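PDB 1SR8: cobalt-precorrin-5B C(1)-methyltransferase from Archaeoglobus fulgidus, which probably catalyses the S-adenosyl-L-methionine-dependent methylation of C-1 in cobalt-precorrin-5B to cobalt-precorrin-6A, a step in the anaerobic route to adenosylcobalamin. Local coordinates for residues Y9-K14 with Y30-D35; G123-E128 with E173-K178; E128-R133 with G180-G185; E199-I204 with Q231-G236. All blocks are in the same frame, centred on the assembly; numbering follows the deposited sequence.

In the fold
The contacts fall into two groups on opposite sides of the chain's centre. Contacts 1 and 4, with centres 11 Å apart, touch directly: K203 of contact 4 makes a salt bridge to E34 of contact 1, and Y9 packs on F233 and I204. They join the N-terminal loop and the antiparallel sheet of strand 30-33 to helix 195-204 and the parallel sheet edged by strand 231-234. Contacts 2 and 3, centres 9 Å apart, share E128 and the small mixed sheet of strands 121-125, 128-129 and 180-181; their segments alternate along the chain. Contact 1 closes before these two open, and contact 4 follows them, so the chain returns to where it began.

Contact 1. Residues Y9-K14 with Y30-D35; sequences YRYPEK and YILTED
This buried contact lays a tyrosine of the N-terminal loop against an edge strand: Y11 packs on I31 and L32 of strand 30-33, the outer strand of a three-stranded antiparallel sheet. Y11 CG stands anti to its own carbonyl carbon, beside the backbone N (chi1 -74°), starting the ring on its course across the strand. L32 CB lies 4.1 Å from the Y11 ring centroid and 29° off the ring normal, an off-centre CH-pi contact, and its nearest ring atom is Y11 CD2 at 3.7 Å. A leucine suits this place because its branch extends the apolar surface, with L32 CD2 reaching Y11 CB. L32 O, buried and without a hydrogen-bonding partner in the model, has Y11 CE2 only 3.2 Å away, approached obliquely to the ring. Farther along, I31 CG2 sits at the ring edge, near its plane, and Y11 OH comes within 3.4 Å of I31 CA. The same CG2 is 3.9 Å from Y9 OH, so one isoleucine methyl meets the ends of two tyrosines. Tyrosine fits because its ring supplies apolar surface while its hydroxyl bonds to D4 OD1. Around the contact, Y11 joins L2 and I31 joins L38 through backbone hydrogen bonds, L32 leans on Y37 of strand 36-42, and Y9 and I31 rest against I204 and L197 of helix 195-204.

Contact 2. Residues G123-E128 with E173-K178; sequences GVKAGE and EKVGIK
The flat groups that meet between V124 and K178 are backbone carbonyls, and each receives its partner's N-H from a direction tilted out of its plane, by 34° at K178 O and 31° at V124 O. These two reciprocal bonds, V124 N to K178 O and K178 N to V124 O, are both 2.9 Å long and make a single antiparallel hydrogen-bonded pair. I177 CG2 packs 3.8 Å from G123 CA, a closeness possible because glycine has no CB on that side. Strand 121-125 then turns back into strand 128-129 as a beta-hairpin, through a type I' turn from K125 to E128. A126 and G127 both take positive phi there, which comes easily to glycine. K125 stretches away from the turn over the 173-178 loop. Its CG is anti to the backbone N (chi1 179°) and the chain stays extended, so that K125 CD touches I177 CG1 at 3.8 Å and K125 NZ donates a weak hydrogen bond of 2.9 Å to V175 O. The long lysine thus combines an apolar stem with a polar end. G176, whose backbone angles would press a side chain against the preceding carbonyl oxygen, lies next to the stem; G176 O is 3.5 Å from K125 CA.

Contact 3. Residues E128-R133 with G180-G185; sequences EKAVSR and GISILG
Between A130-S132 and S182-L184 the backbones run in the same direction and are joined by a single bridge, V131 with I183: I183 N bonds to A130 O at 2.9 Å in the carbonyl plane, and S132 N bonds to I183 O at 2.9 Å almost in line with the C=O bond (172°). The side chains of V131 and I183 lie side by side and point the same way, V131 CG1 approaching I183 CB at 4.1 Å. Both are beta-branched, which suits extended backbone, and both also pack against F118 of strand 115-118 and against helix 133-149. A130 is small enough to turn its CB toward S182, and S182 CA comes within 3.2 Å of A130 O. At A130 the chain makes an inverse gamma turn, closed by V131 N to K129 O, which carries it from strand 128-129 into the bridge; two residues later S132 occupies the N-cap of helix 133-149. Its OG sits between the backbone N and the carbonyl carbon (chi1 76°) and bonds to A135 N, the usual serine capping of a helix start. That same OG lies 3.4 Å from L184 CA, and a water 2.7 Å from S132 OG accepts a hydrogen bond from G185 N at 3.1 Å. The cap is thereby tied through water to residues 180-185 as well. G185 adopts backbone angles open to glycine, while L184 N, one residue earlier, bonds to T44 OG1, linking 180-185 to the start of helix 44-57.

Contact 4. Residues E199-I204 with Q231-G236; sequences ETKLKI and QPFVFG
K201 CG stands anti to the backbone N (chi1 -163°), sending the lysine from its helix toward the strand, and a bend at chi3 (-69°) places CE, from which NZ meets V234 O. That hydrogen bond is 2.8 Å long, with the donor in the carbonyl plane. On the way the stem is flanked by two phenylalanines on adjacent sides, roughly at right angles about K201 CG. K201 CD lies over one face of F235, 4.2 Å from the ring centroid, as a CH-pi contact, and K201 CG is 3.7 Å from F235 CZ. The same CG meets F233 CD1 at 4.0 Å, approaching that ring obliquely. F235 has the backbone N of L202 at its edge, 3.8 Å from F235 CZ. Helix 195-204 here packs antiparallel to strand 231-234, the outermost strand of a four-stranded parallel sheet. Strand 210-214, helix 217-226 and strand 231-234 form a beta-alpha-beta unit of this alpha/beta sheet; P232 and V234 touch helix 217-226, whereas F233 and F235 reach helix 195-204. Aromatic residues suit the latter side because they span the gap between the axes, 9.9 Å at closest approach. I204 CG2 adds a contact with F233 CE1 at 4.0 Å, again oblique to the ring. Lysine suits its buried place because its ammonium also forms salt bridges to E191 and E7, which probably stabilise the charge, and E7 accepts a hydrogen bond from V234 N through its other carboxylate oxygen.

Contact 1. Residues Y9-K14 with Y30-D35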
loop_
_atom_site.group_PDB
_atom_site.type_symbol
_atom_site.label_atom_id
_atom_site.label_comp_id
_atom_site.label_asym_id
_atom_site.label_seq_id
_atom_site.Cartn_x
_atom_site.Cartn_y
_atom_site.Cartn_z
ATOM N N TYR A 9 -12.006 0.501 10.172
ATOM C CA TYR A 9 -13.369 0.991 10.308
ATOM C C TYR A 9 -14.302 -0.207 10.206
ATOM O O TYR A 9 -13.885 -1.313 9.837
ATOM C CB TYR A 9 -13.696 2.018 9.220
ATOM C CG TYR A 9 -13.280 1.598 7.824
ATOM C CD1 TYR A 9 -13.852 0.484 7.202
ATOM C CD2 TYR A 9 -12.302 2.310 7.127
ATOM C CE1 TYR A 9 -13.460 0.089 5.924
ATOM C CE2 TYR A 9 -11.903 1.922 5.847
ATOM C CZ TYR A 9 -12.487 0.811 5.253
ATOM O OH TYR A 9 -12.089 0.428 3.991
ATOM N N ARG A 10 -15.565 0.013 10.546
ATOM C CA ARG A 10 -16.561 -1.041 10.489
ATOM C C ARG A 10 -17.381 -0.923 9.218
ATOM O O ARG A 10 -17.579 0.171 8.689
ATOM C CB ARG A 10 -17.488 -0.953 11.694
ATOM C CG ARG A 10 -18.720 -1.803 11.560
ATOM C CD ARG A 10 -19.701 -1.565 12.685
ATOM N NE ARG A 10 -20.750 -2.572 12.653
ATOM C CZ ARG A 10 -21.564 -2.837 13.668
ATOM N NH1 ARG A 10 -21.458 -2.161 14.806
ATOM N NH2 ARG A 10 -22.473 -3.796 13.554
ATOM N N TYR A 11 -17.847 -2.063 8.725
ATOM C CA TYR A 11 -18.666 -2.085 7.526
ATOM C C TYR A 11 -20.130 -2.155 7.938
ATOM O O TYR A 11 -20.490 -2.902 8.852
ATOM C CB TYR A 11 -18.319 -3.294 6.647
ATOM C CG TYR A 11 -17.003 -3.162 5.905
ATOM C CD1 TYR A 11 -15.836 -3.750 6.392
ATOM C CD2 TYR A 11 -16.928 -2.441 4.712
ATOM C CE1 TYR A 11 -14.629 -3.626 5.709
ATOM C CE2 TYR A 11 -15.727 -2.308 4.023
ATOM C CZ TYR A 11 -14.583 -2.901 4.525
ATOM O OH TYR A 11 -13.392 -2.757 3.841
ATOM N N PRO A 12 -20.993 -1.356 7.284
ATOM C CA PRO A 12 -22.424 -1.353 7.601
ATOM C C PRO A 12 -22.940 -2.789 7.539
ATOM O O PRO A 12 -22.795 -3.456 6.515
ATOM C CB PRO A 12 -23.010 -0.479 6.498
ATOM C CG PRO A 12 -21.916 0.502 6.248
ATOM C CD PRO A 12 -20.690 -0.377 6.227
ATOM N N GLU A 13 -23.534 -3.273 8.624
ATOM C CA GLU A 13 -24.027 -4.646 8.640
ATOM C C GLU A 13 -24.991 -4.969 7.502
ATOM O O GLU A 13 -25.129 -6.120 7.108
ATOM C CB GLU A 13 -24.707 -4.964 9.967
ATOM C CG GLU A 13 -25.107 -6.423 10.065
ATOM C CD GLU A 13 -25.980 -6.719 11.260
ATOM O OE1 GLU A 13 -27.093 -6.144 11.340
ATOM O OE2 GLU A 13 -25.550 -7.531 12.112
ATOM N N LYS A 14 -25.655 -3.952 6.974
ATOM C CA LYS A 14 -26.601 -4.155 5.888
ATOM C C LYS A 14 -25.926 -4.336 4.522
ATOM O O LYS A 14 -26.595 -4.624 3.524
ATOM C CB LYS A 14 -27.580 -2.982 5.842
ATOM C CG LYS A 14 -26.917 -1.622 5.837
ATOM C CD LYS A 14 -27.957 -0.517 5.828
ATOM C CE LYS A 14 -27.308 0.843 5.638
ATOM N NZ LYS A 14 -28.321 1.934 5.563
ATOM N N TYR A 30 -10.120 -7.058 -0.100
ATOM C CA TYR A 30 -11.422 -6.550 -0.504
ATOM C C TYR A 30 -12.019 -5.504 0.423
ATOM O O TYR A 30 -11.989 -5.643 1.652
ATOM C CB TYR A 30 -12.429 -7.690 -0.640
ATOM C CG TYR A 30 -12.060 -8.716 -1.676
ATOM C CD1 TYR A 30 -11.161 -9.736 -1.377
ATOM C CD2 TYR A 30 -12.582 -8.648 -2.965
ATOM C CE1 TYR A 30 -10.789 -10.663 -2.334
ATOM C CE2 TYR A 30 -12.215 -9.570 -3.934
ATOM C CZ TYR A 30 -11.315 -10.572 -3.613
ATOM O OH TYR A 30 -10.907 -11.471 -4.575
ATOM N N ILE A 31 -12.550 -4.452 -0.197
ATOM C CA ILE A 31 -13.239 -3.375 0.499
ATOM C C ILE A 31 -14.705 -3.554 0.100
ATOM O O ILE A 31 -15.090 -3.336 -1.051
ATOM C CB ILE A 31 -12.795 -1.971 0.038
ATOM C CG1 ILE A 31 -11.343 -1.709 0.429
ATOM C CG2 ILE A 31 -13.694 -0.925 0.672
ATOM C CD1 ILE A 31 -10.854 -0.329 0.042
ATOM N N LEU A 32 -15.518 -3.976 1.052
ATOM C CA LEU A 32 -16.930 -4.193 0.803
ATOM C C LEU A 32 -17.634 -2.862 0.577
ATOM O O LEU A 32 -17.369 -1.886 1.275
ATOM C CB LEU A 32 -17.530 -4.928 2.000
ATOM C CG LEU A 32 -19.036 -5.092 2.155
ATOM C CD1 LEU A 32 -19.611 -5.907 1.011
ATOM C CD2 LEU A 32 -19.297 -5.779 3.481
ATOM N N THR A 33 -18.508 -2.818 -0.425
ATOM C CA THR A 33 -19.270 -1.609 -0.713
ATOM C C THR A 33 -20.763 -1.894 -0.572
ATOM O O THR A 33 -21.180 -3.024 -0.284
ATOM C CB THR A 33 -19.019 -1.066 -2.139
ATOM O OG1 THR A 33 -19.664 -1.910 -3.099
ATOM C CG2 THR A 33 -17.533 -1.012 -2.431
ATOM N N GLU A 34 -21.557 -0.850 -0.777
ATOM C CA GLU A 34 -23.010 -0.928 -0.680
ATOM C C GLU A 34 -23.546 -2.018 -1.619
ATOM O O GLU A 34 -24.454 -2.773 -1.263
ATOM C CB GLU A 34 -23.602 0.437 -1.045
ATOM C CG GLU A 34 -24.924 0.768 -0.383
ATOM C CD GLU A 34 -25.266 2.247 -0.493
ATOM O OE1 GLU A 34 -25.306 2.766 -1.627
ATOM O OE2 GLU A 34 -25.494 2.890 0.552
ATOM N N ASP A 35 -22.960 -2.101 -2.811
ATOM C CA ASP A 35 -23.374 -3.087 -3.802
ATOM C C ASP A 35 -22.189 -3.790 -4.471
ATOM O O ASP A 35 -21.921 -3.581 -5.656
ATOM C CB ASP A 35 -24.254 -2.412 -4.871
ATOM C CG ASP A 35 -23.537 -1.279 -5.598
ATOM O OD1 ASP A 35 -24.191 -0.583 -6.405
ATOM O OD2 ASP A 35 -22.323 -1.084 -5.367
#

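Contact 2. Residues G123-E128 with E173-K178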
loop_
_atom_site.group_PDB
_atom_site.type_symbol
_atom_site.label_atom_id
_atom_site.label_comp_id
_atom_site.label_asym_id
_atom_site.label_seq_id
_atom_site.Cartn_x
_atom_site.Cartn_y
_atom_site.Cartn_z
ATOM N N GLY A 123 15.449 2.259 -8.836
ATOM C CA GLY A 123 16.120 3.542 -8.777
ATOM C C GLY A 123 17.125 3.712 -7.654
ATOM O O GLY A 123 17.106 2.993 -6.657
ATOM N N VAL A 124 18.017 4.680 -7.826
ATOM C CA VAL A 124 19.042 4.980 -6.835
ATOM C C VAL A 124 18.954 6.456 -6.463
ATOM O O VAL A 124 18.795 7.313 -7.332
ATOM C CB VAL A 124 20.455 4.674 -7.382
ATOM C CG1 VAL A 124 21.509 5.262 -6.465
ATOM C CG2 VAL A 124 20.648 3.171 -7.499
ATOM N N LYS A 125 19.044 6.743 -5.167
ATOM C CA LYS A 125 18.980 8.109 -4.659
ATOM C C LYS A 125 20.079 8.267 -3.624
ATOM O O LYS A 125 20.185 7.456 -2.705
ATOM C CB LYS A 125 17.625 8.357 -4.001
ATOM C CG LYS A 125 17.439 9.741 -3.416
ATOM C CD LYS A 125 16.032 9.885 -2.868
ATOM C CE LYS A 125 15.761 11.300 -2.379
ATOM N NZ LYS A 125 14.290 11.555 -2.178
ATOM N N ALA A 126 20.900 9.301 -3.773
ATOM C CA ALA A 126 21.993 9.556 -2.834
ATOM C C ALA A 126 22.866 8.323 -2.632
ATOM O O ALA A 126 23.233 7.986 -1.508
ATOM C CB ALA A 126 21.436 10.026 -1.492
ATOM N N GLY A 127 23.181 7.647 -3.730
ATOM C CA GLY A 127 24.025 6.468 -3.664
ATOM C C GLY A 127 23.409 5.235 -3.033
ATOM O O GLY A 127 24.110 4.249 -2.801
ATOM N N GLU A 128 22.106 5.273 -2.755
ATOM C CA GLU A 128 21.422 4.129 -2.151
ATOM C C GLU A 128 20.166 3.719 -2.911
ATOM O O GLU A 128 19.512 4.550 -3.530
ATOM C CB GLU A 128 21.077 4.447 -0.698
ATOM C CG GLU A 128 22.310 4.634 0.159
ATOM C CD GLU A 128 21.995 4.711 1.637
ATOM O OE1 GLU A 128 21.474 5.756 2.088
ATOM O OE2 GLU A 128 22.269 3.714 2.344
ATOM N N GLU A 173 12.125 11.096 -10.748
ATOM C CA GLU A 173 13.478 11.526 -11.091
ATOM C C GLU A 173 13.735 12.956 -10.620
ATOM O O GLU A 173 14.884 13.390 -10.525
ATOM C CB GLU A 173 13.711 11.420 -12.604
ATOM C CG GLU A 173 15.191 11.405 -12.995
ATOM C CD GLU A 173 15.453 10.654 -14.300
ATOM O OE1 GLU A 173 15.090 11.176 -15.383
ATOM O OE2 GLU A 173 16.017 9.532 -14.239
ATOM N N LYS A 174 12.662 13.685 -10.328
ATOM C CA LYS A 174 12.794 15.054 -9.846
ATOM C C LYS A 174 12.805 15.032 -8.327
ATOM O O LYS A 174 12.667 16.070 -7.682
ATOM C CB LYS A 174 11.642 15.937 -10.343
ATOM C CG LYS A 174 11.647 16.206 -11.844
ATOM C CD LYS A 174 10.712 15.262 -12.597
ATOM C CE LYS A 174 9.250 15.499 -12.205
ATOM N NZ LYS A 174 8.292 14.734 -13.056
ATOM N N VAL A 175 12.960 13.835 -7.764
ATOM C CA VAL A 175 13.017 13.664 -6.317
ATOM C C VAL A 175 14.383 13.094 -5.946
ATOM O O VAL A 175 14.650 12.770 -4.785
ATOM C CB VAL A 175 11.903 12.725 -5.813
ATOM C CG1 VAL A 175 11.976 12.586 -4.292
ATOM C CG2 VAL A 175 10.543 13.284 -6.221
ATOM N N GLY A 176 15.250 12.982 -6.946
ATOM C CA GLY A 176 16.588 12.476 -6.714
ATOM C C GLY A 176 16.766 11.006 -7.033
ATOM O O GLY A 176 17.887 10.499 -7.015
ATOM N N ILE A 177 15.663 10.323 -7.323
ATOM C CA ILE A 177 15.697 8.903 -7.648
ATOM C C ILE A 177 15.927 8.734 -9.135
ATOM O O ILE A 177 15.146 9.226 -9.939
ATOM C CB ILE A 177 14.371 8.237 -7.289
ATOM C CG1 ILE A 177 14.051 8.516 -5.822
ATOM C CG2 ILE A 177 14.442 6.745 -7.574
ATOM C CD1 ILE A 177 12.632 8.210 -5.438
ATOM N N LYS A 178 16.988 8.034 -9.511
ATOM C CA LYS A 178 17.266 7.846 -10.926
ATOM C C LYS A 178 17.677 6.431 -11.313
ATOM O O LYS A 178 18.303 5.717 -10.535
ATOM C CB LYS A 178 18.325 8.861 -11.380
ATOM C CG LYS A 178 19.415 9.141 -10.353
ATOM C CD LYS A 178 20.131 10.469 -10.621
ATOM C CE LYS A 178 21.060 10.409 -11.840
ATOM N NZ LYS A 178 20.343 10.254 -13.141
#

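Contact 3. Residues E128-R133 with G180-G185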
loop_
_atom_site.group_PDB
_atom_site.type_symbol
_atom_site.label_atom_id
_atom_site.label_comp_id
_atom_site.label_asym_id
_atom_site.label_seq_id
_atom_site.Cartn_x
_atom_site.Cartn_y
_atom_site.Cartn_z
ATOM N N GLU A 128 22.106 5.273 -2.755
ATOM C CA GLU A 128 21.422 4.129 -2.151
ATOM C C GLU A 128 20.166 3.719 -2.911
ATOM O O GLU A 128 19.512 4.550 -3.530
ATOM C CB GLU A 128 21.077 4.447 -0.698
ATOM C CG GLU A 128 22.310 4.634 0.159
ATOM C CD GLU A 128 21.995 4.711 1.637
ATOM O OE1 GLU A 128 21.474 5.756 2.088
ATOM O OE2 GLU A 128 22.269 3.714 2.344
ATOM N N LYS A 129 19.840 2.431 -2.877
ATOM C CA LYS A 129 18.655 1.929 -3.566
ATOM C C LYS A 129 17.367 2.513 -2.983
ATOM O O LYS A 129 17.200 2.581 -1.764
ATOM C CB LYS A 129 18.621 0.398 -3.511
ATOM C CG LYS A 129 19.590 -0.273 -4.485
ATOM C CD LYS A 129 19.118 -0.104 -5.941
ATOM C CE LYS A 129 20.064 -0.758 -6.954
ATOM N NZ LYS A 129 19.490 -0.726 -8.332
ATOM N N ALA A 130 16.468 2.940 -3.867
ATOM C CA ALA A 130 15.195 3.539 -3.480
ATOM C C ALA A 130 14.147 2.536 -2.972
ATOM O O ALA A 130 13.154 2.268 -3.643
ATOM C CB ALA A 130 14.631 4.342 -4.651
ATOM N N VAL A 131 14.385 1.995 -1.778
ATOM C CA VAL A 131 13.482 1.042 -1.125
ATOM C C VAL A 131 13.092 1.661 0.225
ATOM O O VAL A 131 13.943 1.854 1.088
ATOM C CB VAL A 131 14.185 -0.311 -0.865
ATOM C CG1 VAL A 131 13.198 -1.310 -0.283
ATOM C CG2 VAL A 131 14.803 -0.840 -2.160
ATOM N N SER A 132 11.816 1.977 0.414
ATOM C CA SER A 132 11.384 2.594 1.662
ATOM C C SER A 132 11.631 1.695 2.868
ATOM O O SER A 132 11.868 0.489 2.731
ATOM C CB SER A 132 9.903 2.965 1.597
ATOM O OG SER A 132 9.091 1.822 1.745
ATOM N N ARG A 133 11.571 2.296 4.053
ATOM C CA ARG A 133 11.786 1.574 5.303
ATOM C C ARG A 133 10.804 0.422 5.441
ATOM O O ARG A 133 11.204 -0.705 5.717
ATOM C CB ARG A 133 11.642 2.536 6.490
ATOM C CG ARG A 133 11.544 1.870 7.870
ATOM C CD ARG A 133 11.515 2.934 8.965
ATOM N NE ARG A 133 11.367 2.405 10.322
ATOM C CZ ARG A 133 10.238 1.910 10.818
ATOM N NH1 ARG A 133 9.148 1.862 10.068
ATOM N NH2 ARG A 133 10.191 1.501 12.078
ATOM N N GLY A 180 15.466 3.974 -12.159
ATOM C CA GLY A 180 14.468 2.964 -11.862
ATOM C C GLY A 180 13.381 3.426 -10.908
ATOM O O GLY A 180 13.387 4.566 -10.447
ATOM N N ILE A 181 12.443 2.534 -10.614
ATOM C CA ILE A 181 11.342 2.859 -9.715
ATOM C C ILE A 181 11.713 2.658 -8.249
ATOM O O ILE A 181 12.776 2.124 -7.922
ATOM C CB ILE A 181 10.110 1.977 -10.002
ATOM C CG1 ILE A 181 10.464 0.501 -9.794
ATOM C CG2 ILE A 181 9.648 2.183 -11.424
ATOM C CD1 ILE A 181 9.263 -0.425 -9.796
ATOM N N SER A 182 10.812 3.094 -7.373
ATOM C CA SER A 182 10.981 2.941 -5.933
ATOM C C SER A 182 10.224 1.678 -5.502
ATOM O O SER A 182 9.282 1.244 -6.159
ATOM C CB SER A 182 10.381 4.139 -5.194
ATOM O OG SER A 182 10.856 5.373 -5.701
ATOM N N ILE A 183 10.660 1.073 -4.410
ATOM C CA ILE A 183 9.985 -0.092 -3.873
ATOM C C ILE A 183 9.459 0.418 -2.539
ATOM O O ILE A 183 10.230 0.782 -1.652
ATOM C CB ILE A 183 10.953 -1.260 -3.677
ATOM C CG1 ILE A 183 11.487 -1.696 -5.044
ATOM C CG2 ILE A 183 10.253 -2.410 -2.973
ATOM C CD1 ILE A 183 12.423 -2.874 -5.001
ATOM N N LEU A 184 8.141 0.465 -2.405
ATOM C CA LEU A 184 7.535 0.991 -1.198
ATOM C C LEU A 184 6.209 0.341 -0.825
ATOM O O LEU A 184 5.760 -0.605 -1.468
ATOM C CB LEU A 184 7.351 2.498 -1.376
ATOM C CG LEU A 184 6.658 2.914 -2.671
ATOM C CD1 LEU A 184 5.148 2.819 -2.484
ATOM C CD2 LEU A 184 7.051 4.337 -3.042
ATOM N N GLY A 185 5.596 0.861 0.234
ATOM C CA GLY A 185 4.318 0.343 0.687
ATOM C C GLY A 185 4.243 0.322 2.198
ATOM O O GLY A 185 4.834 -0.549 2.835
HETATM O O HOH W 1 6.725 3.052 2.160
#

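Contact 4. Residues E199-I204 with Q231-G236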
loop_
_atom_site.group_PDB
_atom_site.type_symbol
_atom_site.label_atom_id
_atom_site.label_comp_id
_atom_site.label_asym_id
_atom_site.label_seq_id
_atom_site.Cartn_x
_atom_site.Cartn_y
_atom_site.Cartn_z
ATOM N N GLU A 199 -16.654 7.530 -2.478
ATOM C CA GLU A 199 -18.055 7.590 -2.048
ATOM C C GLU A 199 -18.355 6.543 -0.997
ATOM O O GLU A 199 -19.099 6.796 -0.042
ATOM C CB GLU A 199 -18.995 7.359 -3.227
ATOM C CG GLU A 199 -18.709 8.224 -4.427
ATOM C CD GLU A 199 -19.728 8.014 -5.531
ATOM O OE1 GLU A 199 -20.140 6.845 -5.744
ATOM O OE2 GLU A 199 -20.104 9.017 -6.185
ATOM N N THR A 200 -17.785 5.356 -1.196
ATOM C CA THR A 200 -17.966 4.245 -0.269
ATOM C C THR A 200 -17.367 4.582 1.101
ATOM O O THR A 200 -18.004 4.381 2.138
ATOM C CB THR A 200 -17.274 2.962 -0.795
ATOM O OG1 THR A 200 -17.786 2.636 -2.089
ATOM C CG2 THR A 200 -17.509 1.791 0.148
ATOM N N LYS A 201 -16.139 5.098 1.107
ATOM C CA LYS A 201 -15.490 5.417 2.369
ATOM C C LYS A 201 -16.194 6.548 3.114
ATOM O O LYS A 201 -16.157 6.595 4.339
ATOM C CB LYS A 201 -14.013 5.753 2.147
ATOM C CG LYS A 201 -13.200 5.684 3.436
ATOM C CD LYS A 201 -11.706 5.849 3.213
ATOM C CE LYS A 201 -11.086 4.663 2.489
ATOM N NZ LYS A 201 -9.604 4.821 2.379
ATOM N N LEU A 202 -16.835 7.455 2.382
ATOM C CA LEU A 202 -17.559 8.553 3.021
ATOM C C LEU A 202 -18.759 7.963 3.756
ATOM O O LEU A 202 -19.048 8.340 4.888
ATOM C CB LEU A 202 -18.034 9.578 1.984
ATOM C CG LEU A 202 -19.038 10.633 2.473
ATOM C CD1 LEU A 202 -18.477 11.386 3.675
ATOM C CD2 LEU A 202 -19.344 11.593 1.343
ATOM N N LYS A 203 -19.447 7.029 3.104
ATOM C CA LYS A 203 -20.601 6.369 3.697
ATOM C C LYS A 203 -20.182 5.562 4.913
ATOM O O LYS A 203 -20.907 5.503 5.905
ATOM C CB LYS A 203 -21.268 5.446 2.680
ATOM C CG LYS A 203 -21.853 6.169 1.483
ATOM C CD LYS A 203 -22.546 5.186 0.560
ATOM C CE LYS A 203 -23.156 5.883 -0.649
ATOM N NZ LYS A 203 -23.809 4.896 -1.558
ATOM N N ILE A 204 -19.015 4.931 4.833
ATOM C CA ILE A 204 -18.508 4.150 5.951
ATOM C C ILE A 204 -18.230 5.089 7.121
ATOM O O ILE A 204 -18.471 4.748 8.280
ATOM C CB ILE A 204 -17.197 3.420 5.584
ATOM C CG1 ILE A 204 -17.479 2.374 4.499
ATOM C CG2 ILE A 204 -16.592 2.770 6.824
ATOM C CD1 ILE A 204 -16.251 1.608 4.018
ATOM N N GLN A 231 -12.616 8.826 14.469
ATOM C CA GLN A 231 -12.373 7.616 13.684
ATOM C C GLN A 231 -11.458 8.006 12.513
ATOM O O GLN A 231 -11.835 8.805 11.643
ATOM C CB GLN A 231 -13.679 7.027 13.161
ATOM C CG GLN A 231 -13.543 5.595 12.646
ATOM C CD GLN A 231 -13.029 4.641 13.708
ATOM O OE1 GLN A 231 -13.293 4.823 14.894
ATOM N NE2 GLN A 231 -12.308 3.604 13.287
ATOM N N PRO A 232 -10.236 7.446 12.481
ATOM C CA PRO A 232 -9.269 7.747 11.421
ATOM C C PRO A 232 -9.553 7.087 10.074
ATOM O O PRO A 232 -9.744 5.867 9.981
ATOM C CB PRO A 232 -7.942 7.310 12.038
ATOM C CG PRO A 232 -8.336 6.117 12.847
ATOM C CD PRO A 232 -9.661 6.522 13.480
ATOM N N PHE A 233 -9.578 7.926 9.040
ATOM C CA PHE A 233 -9.836 7.519 7.663
ATOM C C PHE A 233 -8.794 8.121 6.741
ATOM O O PHE A 233 -8.272 9.203 7.006
ATOM C CB PHE A 233 -11.220 8.003 7.215
ATOM C CG PHE A 233 -12.352 7.236 7.829
ATOM C CD1 PHE A 233 -12.694 5.974 7.345
ATOM C CD2 PHE A 233 -13.042 7.742 8.929
ATOM C CE1 PHE A 233 -13.698 5.230 7.946
ATOM C CE2 PHE A 233 -14.052 6.998 9.540
ATOM C CZ PHE A 233 -14.378 5.746 9.050
ATOM N N VAL A 234 -8.486 7.416 5.660
ATOM C CA VAL A 234 -7.534 7.922 4.692
ATOM C C VAL A 234 -8.324 8.319 3.464
ATOM O O VAL A 234 -8.970 7.484 2.835
ATOM C CB VAL A 234 -6.503 6.863 4.284
ATOM C CG1 VAL A 234 -5.621 7.421 3.179
ATOM C CG2 VAL A 234 -5.662 6.467 5.476
ATOM N N PHE A 235 -8.288 9.600 3.129
ATOM C CA PHE A 235 -9.004 10.090 1.964
ATOM C C PHE A 235 -8.042 10.673 0.938
ATOM O O PHE A 235 -8.467 11.195 -0.095
ATOM C CB PHE A 235 -10.038 11.141 2.387
ATOM C CG PHE A 235 -11.347 10.549 2.821
ATOM C CD1 PHE A 235 -12.370 10.351 1.905
ATOM C CD2 PHE A 235 -11.534 10.131 4.137
ATOM C CE1 PHE A 235 -13.566 9.739 2.292
ATOM C CE2 PHE A 235 -12.722 9.520 4.530
ATOM C CZ PHE A 235 -13.739 9.324 3.604
ATOM N N GLY A 236 -6.743 10.579 1.221
ATOM C CA GLY A 236 -5.756 11.115 0.301
ATOM C C GLY A 236 -6.004 12.581 -0.027
ATOM O O GLY A 236 -6.079 13.428 0.866
#